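Local coordinates for secretion activator protein, hypothetical (Brucella abortus bv. 1 str. 9-941, PDB 7DNP) that probably cleaves the glycan strands of peptidoglycan as a family 108 muramidase, an autolysin working with the type IV secretion system of this bacterium, at residues Pro11-Phe14 with Ser15-Gly19; Val99-Leu102 with Gln103-Val106; Ala116-Leu119 with Ala120-Lys124; Thr156-Val159 with Ser160-Ser164. All coordinates share one frame; numbering follows the deposited sequence.

Contact 1: Pro11-Phe14 with Ser15-Gly19; sequences PHVF and SDEGG
The backbone of Pro-11 to Phe-14 runs on into Ser-15 to Glu-17 as the last turns of helix 5-17. Ser-15 N donates to Pro-11 O at 2.9 Å, and Asp-16 N donates to His-12 O at 3.0 Å. At the exit the bonding slackens: Phe-14 O receives weak bonds from Glu-17 N at 3.4 Å and from Gly-18 N at 3.3 Å. Gly-18 then takes a positive phi (71°) and leads the chain out of the helix.

The carbonyl of Pro-11 is gripped twice by one residue. Ser-15 OG bends back beside its own backbone N (chi1 -72°) and donates to Pro-11 O at 3.0 Å, above the carbonyl plane and on the face opposite the N-H. Asp-16 turns the same way, and its CB lies 3.3 Å from His-12 O; the carboxylate itself is held by a salt bridge from its OD2 to Arg-161. Glu-17 brings CG to 3.3 Å from Val-13 O and then bends at chi2. The Phe-14 ring leaves the turn to lie on Ala-61 and Thr-62 of helix 58-70, with Lys-58 making a cation-pi contact.

The arrangement is a helix C-terminus where a glycine with positive phi ends the helical path. The side chain of Glu-17, the last helical residue, lies about 4 Å from the bound muropeptide, consistent with an edge of the substrate cleft in this lysozyme-clan domain.

Contact 2: Val99-Leu102 with Gln103-Val106; sequences VKML and QKVV
Val-99 and Gln-103, one helical turn apart, meet through the valine methyl CG1 and the glutamine amide, CG1 lying 3.7 Å from CD. The two side chains cross at a slant. Gln-103 CG stands anti to its carbonyl carbon (chi1 -73°), which folds the chain back over the preceding turn, and CG comes to 3.2 Å from Val-99 O. That same carbonyl accepts Gln-103 N at 2.8 Å, so methylene and N-H approach one oxygen together.

Further along, Leu-102 CD1 touches Val-106 CG1 at 4.2 Å, and the backbone bond from Val-106 N to Leu-102 O, 3.0 Å, ties the same pair. On another side of the helix Met-101 SD lies alongside Lys-104 CD at 4.1 Å, the two chains pointing the same way; the bend at chi2 (66°) sets the sulfur there, and chi3 turns only the terminal CE.

Farther out, Leu-102 rests on Ile-130 and Met-101 on Leu-134 and Ala-137, all of helix 127-142. The Gln-103 amide is fixed by the loop and helix that follow: NE2 donates to Asp-111 OD1 and Thr-118 OG1, and OE1 accepts from Gly-112 N.

With both ends of the buried amide occupied, its flip state is defined, which probably offsets much of the cost of burying it. Asp-111 probably draws the NE2 end electrostatically, leaving Gln-103 a hydrogen-bonded amide among aliphatic neighbours.

Contact 3: Ala116-Leu119 with Ala120-Lys124; sequences AKTL and AAVRK
Leu-119, the residue most enclosed by this turn, lies alongside Arg-123, both side chains pointing the same way. Its CD2 methyl sits over one face of the guanidinium near the rim, 4.0 Å from NH2. Leucine CG stands anti to the carbonyl carbon (chi1 -73°) and the arginine takes the matching first torsion. From there the arginine chain stays extended as far as NE, which carries its flat end to the level of the leucine tip. Its aliphatic part runs past Leu-119 O, with CD 3.5 Å away, while Arg-123 N donates to the same oxygen at 3.0 Å. The guanidinium gains a polar anchor from Asp-77 O, which accepts from NH2.

Ala-120, on the exposed side, has its CB 3.5 Å from Ala-116 O, the carbonyl that takes its N-H at 3.0 Å. Thr-118, by contrast, is buried. Its carbonyl accepts Val-122 N at 2.9 Å, and Val-122 CG2 swings in to 3.2 Å from the same Thr-118 O. The two CG2 methyls, of Thr-118 and Val-122, stand 4.2 Å apart.

Helix 116-123 is a short helix near the periphery of the chain. Ala-121 and Val-122 turn onto Val-106 of helix 95-106, Thr-118 and Ala-121 meet Val-108 of the connecting loop, and Val-122 also touches Pro-79.

Contact 4: Thr156-Val159 with Ser160-Ser164; sequences TSRV and SRVRS
Arg-158 and Arg-161 lie three residues apart on the last helix of the chain, 148-170, where residues 156-159 belong to the predicted peptidoglycan domain of this probable muramidase. Arg-158 keeps CG anti to its backbone N (chi1 168°) and stays extended, which carries its NE to a salt bridge with Asp-88 on helix 82-93 and leaves its side chain about 4 Å from the bound muropeptide. Arg-161 starts from the same well but bends at chi2 and chi3. Its guanidinium thereby turns back over the preceding turn, NH2 reaching 4.1 Å from Arg-158 CA, with Arg-158 O near the rim of one face. The two charged groups remain separated, Arg-158 NE to Arg-161 NH1 being 5.4 Å, and each has a carboxylate partner.

Arg-163, bent at chi3 (-53°), leaves towards helix 127-142, where Asp-136 forms a salt bridge with NH2, Asn-132 accepts from NH1, and buried Val-159 rests on Cys-135. Val-159 O takes Arg-163 N at 2.8 Å. On the face towards helix 82-93, Val-162 places its CG2 methyl 3.2 Å from Arg-158 O, the oxygen that accepts Val-162 N at 3.0 Å.

All four contacts are turns within single helices, and their chemistry differs with their place in the fold. Contact 1 is at the surface; contacts 2, 3 and 4 are partly buried. Contacts 2 and 3, on successive helices with centres about 11 Å apart, adjoin by side-chain packing. Contacts 1 and 4, about 15 Å apart between centres, are joined by charge instead, and each places a side chain beside the muropeptide. Contact 3, farthest from the chain's centre, lies on the other side of it from contact 1. Aliphatic groups and a buried amide characterise contact 2, whereas arginines with carboxylate partners dominate contact 4.

Contact 1: Pro11-Phe14 with Ser15-Gly19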
loop_
_atom_site.group_PDB
_atom_site.type_symbol
_atom_site.label_atom_id
_atom_site.label_comp_id
_atom_site.label_asym_id
_atom_site.label_seq_id
_atom_site.Cartn_x
_atom_site.Cartn_y
_atom_site.Cartn_z
ATOM N N PRO A 11 9.448 3.724 -7.971
ATOM C CA PRO A 11 10.028 2.962 -9.090
ATOM C C PRO A 11 9.922 1.457 -8.900
ATOM O O PRO A 11 9.679 0.731 -9.871
ATOM C CB PRO A 11 11.486 3.442 -9.118
ATOM C CG PRO A 11 11.426 4.813 -8.556
ATOM C CD PRO A 11 10.383 4.752 -7.479
ATOM N N HIS A 12 10.072 0.972 -7.665
ATOM C CA HIS A 12 9.890 -0.454 -7.407
ATOM C C HIS A 12 8.443 -0.884 -7.609
ATOM O O HIS A 12 8.191 -2.008 -8.053
ATOM C CB HIS A 12 10.349 -0.801 -5.989
ATOM C CG HIS A 12 11.825 -0.674 -5.790
ATOM N ND1 HIS A 12 12.393 0.353 -5.064
ATOM C CD2 HIS A 12 12.854 -1.436 -6.232
ATOM C CE1 HIS A 12 13.706 0.215 -5.064
ATOM N NE2 HIS A 12 14.012 -0.863 -5.766
ATOM N N VAL A 13 7.482 -0.017 -7.290
ATOM C CA VAL A 13 6.082 -0.351 -7.539
ATOM C C VAL A 13 5.830 -0.488 -9.034
ATOM O O VAL A 13 5.293 -1.500 -9.499
ATOM C CB VAL A 13 5.152 0.698 -6.901
ATOM C CG1 VAL A 13 3.709 0.456 -7.324
ATOM C CG2 VAL A 13 5.281 0.678 -5.382
ATOM N N PHE A 14 6.221 0.525 -9.813
ATOM C CA PHE A 14 5.984 0.486 -11.253
ATOM C C PHE A 14 6.723 -0.677 -11.908
ATOM O O PHE A 14 6.200 -1.311 -12.833
ATOM C CB PHE A 14 6.396 1.816 -11.890
ATOM C CG PHE A 14 5.398 2.925 -11.679
ATOM C CD1 PHE A 14 4.150 2.874 -12.277
ATOM C CD2 PHE A 14 5.709 4.015 -10.880
ATOM C CE1 PHE A 14 3.229 3.887 -12.087
ATOM C CE2 PHE A 14 4.792 5.031 -10.685
ATOM C CZ PHE A 14 3.551 4.968 -11.289
ATOM N N SER A 15 7.937 -0.974 -11.438
ATOM C CA SER A 15 8.673 -2.129 -11.944
ATOM C C SER A 15 7.923 -3.426 -11.663
ATOM O O SER A 15 7.793 -4.284 -12.542
ATOM C CB SER A 15 10.069 -2.177 -11.318
ATOM O OG SER A 15 10.904 -1.157 -11.839
ATOM N N ASP A 16 7.420 -3.585 -10.438
ATOM C CA ASP A 16 6.781 -4.832 -10.034
ATOM C C ASP A 16 5.397 -5.020 -10.640
ATOM O O ASP A 16 4.867 -6.136 -10.583
ATOM C CB ASP A 16 6.677 -4.906 -8.505
ATOM C CG ASP A 16 8.037 -4.981 -7.825
ATOM O OD1 ASP A 16 9.067 -5.010 -8.534
ATOM O OD2 ASP A 16 8.077 -5.011 -6.575
ATOM N N GLU A 17 4.808 -3.976 -11.220
ATOM C CA GLU A 17 3.436 -4.010 -11.718
ATOM C C GLU A 17 3.342 -4.258 -13.214
ATOM O O GLU A 17 2.412 -4.934 -13.664
ATOM C CB GLU A 17 2.724 -2.692 -11.394
ATOM C CG GLU A 17 2.259 -2.576 -9.960
ATOM C CD GLU A 17 1.459 -3.781 -9.524
ATOM O OE1 GLU A 17 0.516 -4.165 -10.254
ATOM O OE2 GLU A 17 1.779 -4.346 -8.455
ATOM N N GLY A 18 4.260 -3.714 -13.999
ATOM C CA GLY A 18 4.106 -3.783 -15.437
ATOM C C GLY A 18 2.984 -2.872 -15.918
ATOM O O GLY A 18 2.512 -1.978 -15.216
ATOM N N GLY A 19 2.554 -3.125 -17.149
ATOM C CA GLY A 19 1.558 -2.278 -17.779
ATOM C C GLY A 19 0.127 -2.719 -17.551
ATOM O O GLY A 19 -0.310 -2.896 -16.408
HETATM O O HOH W 1 4.170 -0.464 -13.862
#

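Contact 2: Val99-Leu102 with Gln103-Val106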
loop_
_atom_site.group_PDB
_atom_site.type_symbol
_atom_site.label_atom_id
_atom_site.label_comp_id
_atom_site.label_asym_id
_atom_site.label_seq_id
_atom_site.Cartn_x
_atom_site.Cartn_y
_atom_site.Cartn_z
ATOM N N VAL A 99 -4.182 1.416 7.299
ATOM C CA VAL A 99 -4.044 2.262 8.482
ATOM C C VAL A 99 -4.715 1.612 9.691
ATOM O O VAL A 99 -4.214 1.708 10.819
ATOM C CB VAL A 99 -4.600 3.672 8.200
ATOM C CG1 VAL A 99 -4.637 4.505 9.479
ATOM C CG2 VAL A 99 -3.741 4.376 7.162
ATOM N N LYS A 100 -5.849 0.932 9.478
ATOM C CA LYS A 100 -6.501 0.218 10.575
ATOM C C LYS A 100 -5.580 -0.841 11.172
ATOM O O LYS A 100 -5.530 -1.018 12.396
ATOM C CB LYS A 100 -7.801 -0.424 10.089
ATOM C CG LYS A 100 -8.975 0.535 9.968
ATOM C CD LYS A 100 -10.196 -0.174 9.391
ATOM C CE LYS A 100 -11.363 0.781 9.224
ATOM N NZ LYS A 100 -12.649 0.062 8.995
ATOM N N MET A 101 -4.836 -1.551 10.320
ATOM C CA MET A 101 -3.923 -2.572 10.818
ATOM C C MET A 101 -2.714 -1.947 11.503
ATOM O O MET A 101 -2.214 -2.483 12.498
ATOM C CB MET A 101 -3.482 -3.488 9.676
ATOM C CG MET A 101 -3.220 -4.927 10.109
ATOM S SD MET A 101 -4.707 -5.787 10.681
ATOM C CE MET A 101 -5.870 -5.352 9.392
ATOM N N LEU A 102 -2.222 -0.821 10.977
ATOM C CA LEU A 102 -1.154 -0.103 11.663
ATOM C C LEU A 102 -1.621 0.373 13.030
ATOM O O LEU A 102 -0.863 0.327 14.007
ATOM C CB LEU A 102 -0.676 1.078 10.815
ATOM C CG LEU A 102 0.326 2.010 11.501
ATOM C CD1 LEU A 102 1.666 1.315 11.694
ATOM C CD2 LEU A 102 0.501 3.307 10.721
ATOM N N GLN A 103 -2.878 0.817 13.117
ATOM C CA GLN A 103 -3.436 1.247 14.394
ATOM C C GLN A 103 -3.563 0.071 15.358
ATOM O O GLN A 103 -3.278 0.207 16.555
ATOM C CB GLN A 103 -4.785 1.938 14.156
ATOM C CG GLN A 103 -4.626 3.334 13.524
ATOM C CD GLN A 103 -5.903 3.894 12.909
ATOM O OE1 GLN A 103 -6.730 3.159 12.366
ATOM N NE2 GLN A 103 -6.054 5.215 12.977
ATOM N N LYS A 104 -3.966 -1.096 14.850
ATOM C CA LYS A 104 -4.009 -2.298 15.681
ATOM C C LYS A 104 -2.625 -2.642 16.224
ATOM O O LYS A 104 -2.482 -3.010 17.396
ATOM C CB LYS A 104 -4.581 -3.463 14.871
ATOM C CG LYS A 104 -4.883 -4.721 15.677
ATOM C CD LYS A 104 -5.267 -5.874 14.761
ATOM C CE LYS A 104 -5.930 -7.008 15.530
ATOM N NZ LYS A 104 -6.013 -8.255 14.716
ATOM N N VAL A 105 -1.591 -2.499 15.392
ATOM C CA VAL A 105 -0.234 -2.840 15.807
ATOM C C VAL A 105 0.259 -1.895 16.899
ATOM O O VAL A 105 0.868 -2.331 17.882
ATOM C CB VAL A 105 0.706 -2.838 14.588
ATOM C CG1 VAL A 105 2.155 -2.706 15.028
ATOM C CG2 VAL A 105 0.501 -4.104 13.757
ATOM N N VAL A 106 0.015 -0.588 16.748
ATOM C CA VAL A 106 0.499 0.381 17.729
ATOM C C VAL A 106 -0.491 0.611 18.862
ATOM O O VAL A 106 -0.183 1.363 19.796
ATOM C CB VAL A 106 0.862 1.721 17.054
ATOM C CG1 VAL A 106 1.786 1.484 15.874
ATOM C CG2 VAL A 106 -0.396 2.469 16.618
#

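Contact 3: Ala116-Leu119 with Ala120-Lys124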
loop_
_atom_site.group_PDB
_atom_site.type_symbol
_atom_site.label_atom_id
_atom_site.label_comp_id
_atom_site.label_asym_id
_atom_site.label_seq_id
_atom_site.Cartn_x
_atom_site.Cartn_y
_atom_site.Cartn_z
ATOM N N ALA A 116 -3.573 12.413 15.470
ATOM C CA ALA A 116 -2.550 12.701 16.474
ATOM C C ALA A 116 -2.265 11.489 17.357
ATOM O O ALA A 116 -1.103 11.197 17.659
ATOM C CB ALA A 116 -2.967 13.901 17.328
ATOM N N LYS A 117 -3.309 10.768 17.783
ATOM C CA LYS A 117 -3.093 9.606 18.644
ATOM C C LYS A 117 -2.325 8.506 17.925
ATOM O O LYS A 117 -1.526 7.795 18.552
ATOM C CB LYS A 117 -4.427 9.055 19.151
ATOM C CG LYS A 117 -5.193 10.013 20.040
ATOM C CD LYS A 117 -5.844 9.296 21.201
ATOM C CE LYS A 117 -6.249 10.278 22.290
ATOM N NZ LYS A 117 -7.629 10.014 22.771
ATOM N N THR A 118 -2.552 8.347 16.620
ATOM C CA THR A 118 -1.820 7.329 15.875
ATOM C C THR A 118 -0.350 7.709 15.733
ATOM O O THR A 118 0.537 6.877 15.947
ATOM C CB THR A 118 -2.458 7.108 14.502
ATOM O OG1 THR A 118 -3.823 6.706 14.665
ATOM C CG2 THR A 118 -1.711 6.023 13.747
ATOM N N LEU A 119 -0.075 8.970 15.377
ATOM C CA LEU A 119 1.305 9.415 15.227
ATOM C C LEU A 119 2.072 9.284 16.534
ATOM O O LEU A 119 3.242 8.884 16.537
ATOM C CB LEU A 119 1.347 10.863 14.738
ATOM C CG LEU A 119 0.970 11.186 13.293
ATOM C CD1 LEU A 119 0.915 12.696 13.112
ATOM C CD2 LEU A 119 1.964 10.568 12.328
ATOM N N ALA A 120 1.427 9.615 17.658
ATOM C CA ALA A 120 2.100 9.511 18.950
ATOM C C ALA A 120 2.474 8.068 19.263
ATOM O O ALA A 120 3.602 7.790 19.684
ATOM C CB ALA A 120 1.215 10.089 20.052
ATOM N N ALA A 121 1.544 7.135 19.042
ATOM C CA ALA A 121 1.803 5.729 19.334
ATOM C C ALA A 121 2.829 5.130 18.383
ATOM O O ALA A 121 3.622 4.273 18.790
ATOM C CB ALA A 121 0.497 4.937 19.274
ATOM N N VAL A 122 2.823 5.552 17.117
ATOM C CA VAL A 122 3.829 5.071 16.176
ATOM C C VAL A 122 5.219 5.511 16.616
ATOM O O VAL A 122 6.172 4.725 16.600
ATOM C CB VAL A 122 3.507 5.559 14.751
ATOM C CG1 VAL A 122 4.708 5.356 13.848
ATOM C CG2 VAL A 122 2.294 4.819 14.198
ATOM N N ARG A 123 5.357 6.767 17.029
ATOM C CA ARG A 123 6.665 7.292 17.401
ATOM C C ARG A 123 7.137 6.819 18.771
ATOM O O ARG A 123 8.280 7.102 19.141
ATOM C CB ARG A 123 6.646 8.820 17.339
ATOM C CG ARG A 123 6.725 9.326 15.906
ATOM C CD ARG A 123 6.131 10.709 15.719
ATOM N NE ARG A 123 6.029 11.022 14.296
ATOM C CZ ARG A 123 5.577 12.169 13.802
ATOM N NH1 ARG A 123 5.189 13.140 14.617
ATOM N NH2 ARG A 123 5.527 12.349 12.489
ATOM N N LYS A 124 6.303 6.101 19.521
ATOM C CA LYS A 124 6.716 5.506 20.785
ATOM C C LYS A 124 7.260 4.091 20.631
ATOM O O LYS A 124 7.753 3.526 21.613
ATOM C CB LYS A 124 5.544 5.482 21.773
ATOM C CG LYS A 124 5.172 6.840 22.334
ATOM C CD LYS A 124 3.862 6.767 23.109
ATOM C CE LYS A 124 3.501 8.116 23.719
ATOM N NZ LYS A 124 2.235 8.051 24.504
#

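Contact 4: Thr156-Val159 with Ser160-Ser164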
loop_
_atom_site.group_PDB
_atom_site.type_symbol
_atom_site.label_atom_id
_atom_site.label_comp_id
_atom_site.label_asym_id
_atom_site.label_seq_id
_atom_site.Cartn_x
_atom_site.Cartn_y
_atom_site.Cartn_z
ATOM N N THR A 156 2.022 -13.986 -0.191
ATOM C CA THR A 156 3.058 -14.231 0.807
ATOM C C THR A 156 4.417 -13.761 0.310
ATOM O O THR A 156 5.186 -13.151 1.060
ATOM C CB THR A 156 3.095 -15.719 1.157
ATOM O OG1 THR A 156 1.817 -16.116 1.666
ATOM C CG2 THR A 156 4.159 -16.003 2.205
ATOM N N SER A 157 4.714 -14.014 -0.965
ATOM C CA SER A 157 5.980 -13.573 -1.536
ATOM C C SER A 157 6.039 -12.051 -1.630
ATOM O O SER A 157 7.091 -11.448 -1.388
ATOM C CB SER A 157 6.173 -14.228 -2.907
ATOM O OG SER A 157 7.321 -13.734 -3.565
ATOM N N ARG A 158 4.911 -11.415 -1.958
ATOM C CA ARG A 158 4.866 -9.958 -2.024
ATOM C C ARG A 158 5.158 -9.333 -0.665
ATOM O O ARG A 158 5.947 -8.388 -0.562
ATOM C CB ARG A 158 3.502 -9.501 -2.547
ATOM C CG ARG A 158 3.252 -8.009 -2.392
ATOM C CD ARG A 158 1.925 -7.600 -3.015
ATOM N NE ARG A 158 1.772 -6.147 -3.043
ATOM C CZ ARG A 158 0.987 -5.496 -3.897
ATOM N NH1 ARG A 158 0.283 -6.167 -4.802
ATOM N NH2 ARG A 158 0.910 -4.170 -3.854
ATOM N N VAL A 159 4.528 -9.849 0.397
ATOM C CA VAL A 159 4.740 -9.284 1.728
ATOM C C VAL A 159 6.191 -9.450 2.152
ATOM O O VAL A 159 6.787 -8.542 2.746
ATOM C CB VAL A 159 3.775 -9.917 2.749
ATOM C CG1 VAL A 159 4.042 -9.361 4.144
ATOM C CG2 VAL A 159 2.330 -9.663 2.348
ATOM N N SER A 160 6.788 -10.604 1.839
ATOM C CA SER A 160 8.183 -10.836 2.191
ATOM C C SER A 160 9.099 -9.804 1.543
ATOM O O SER A 160 10.014 -9.281 2.190
ATOM C CB SER A 160 8.594 -12.253 1.787
ATOM O OG SER A 160 9.937 -12.513 2.157
ATOM N N ARG A 161 8.863 -9.489 0.267
ATOM C CA ARG A 161 9.699 -8.508 -0.417
ATOM C C ARG A 161 9.475 -7.107 0.136
ATOM O O ARG A 161 10.420 -6.315 0.242
ATOM C CB ARG A 161 9.424 -8.536 -1.920
ATOM C CG ARG A 161 10.461 -7.791 -2.735
ATOM C CD ARG A 161 9.830 -7.084 -3.931
ATOM N NE ARG A 161 8.817 -7.902 -4.592
ATOM C CZ ARG A 161 7.529 -7.578 -4.667
ATOM N NH1 ARG A 161 7.094 -6.450 -4.115
ATOM N NH2 ARG A 161 6.673 -8.380 -5.290
ATOM N N VAL A 162 8.228 -6.784 0.482
ATOM C CA VAL A 162 7.917 -5.492 1.087
ATOM C C VAL A 162 8.580 -5.363 2.453
ATOM O O VAL A 162 9.152 -4.317 2.785
ATOM C CB VAL A 162 6.389 -5.314 1.174
ATOM C CG1 VAL A 162 6.022 -4.114 2.056
ATOM C CG2 VAL A 162 5.796 -5.178 -0.217
ATOM N N ARG A 163 8.507 -6.419 3.269
ATOM C CA ARG A 163 9.116 -6.381 4.593
ATOM C C ARG A 163 10.616 -6.137 4.495
ATOM O O ARG A 163 11.176 -5.349 5.263
ATOM C CB ARG A 163 8.834 -7.688 5.336
ATOM C CG ARG A 163 9.399 -7.734 6.752
ATOM C CD ARG A 163 9.453 -9.159 7.292
ATOM N NE ARG A 163 8.159 -9.828 7.193
ATOM C CZ ARG A 163 7.330 -10.019 8.215
ATOM N NH1 ARG A 163 7.659 -9.593 9.420
ATOM N NH2 ARG A 163 6.169 -10.636 8.031
ATOM N N SER A 164 11.281 -6.794 3.541
ATOM C CA SER A 164 12.722 -6.621 3.375
ATOM C C SER A 164 13.068 -5.192 2.978
ATOM O O SER A 164 13.945 -4.560 3.585
ATOM C CB SER A 164 13.250 -7.607 2.333
ATOM O OG SER A 164 14.653 -7.483 2.168
#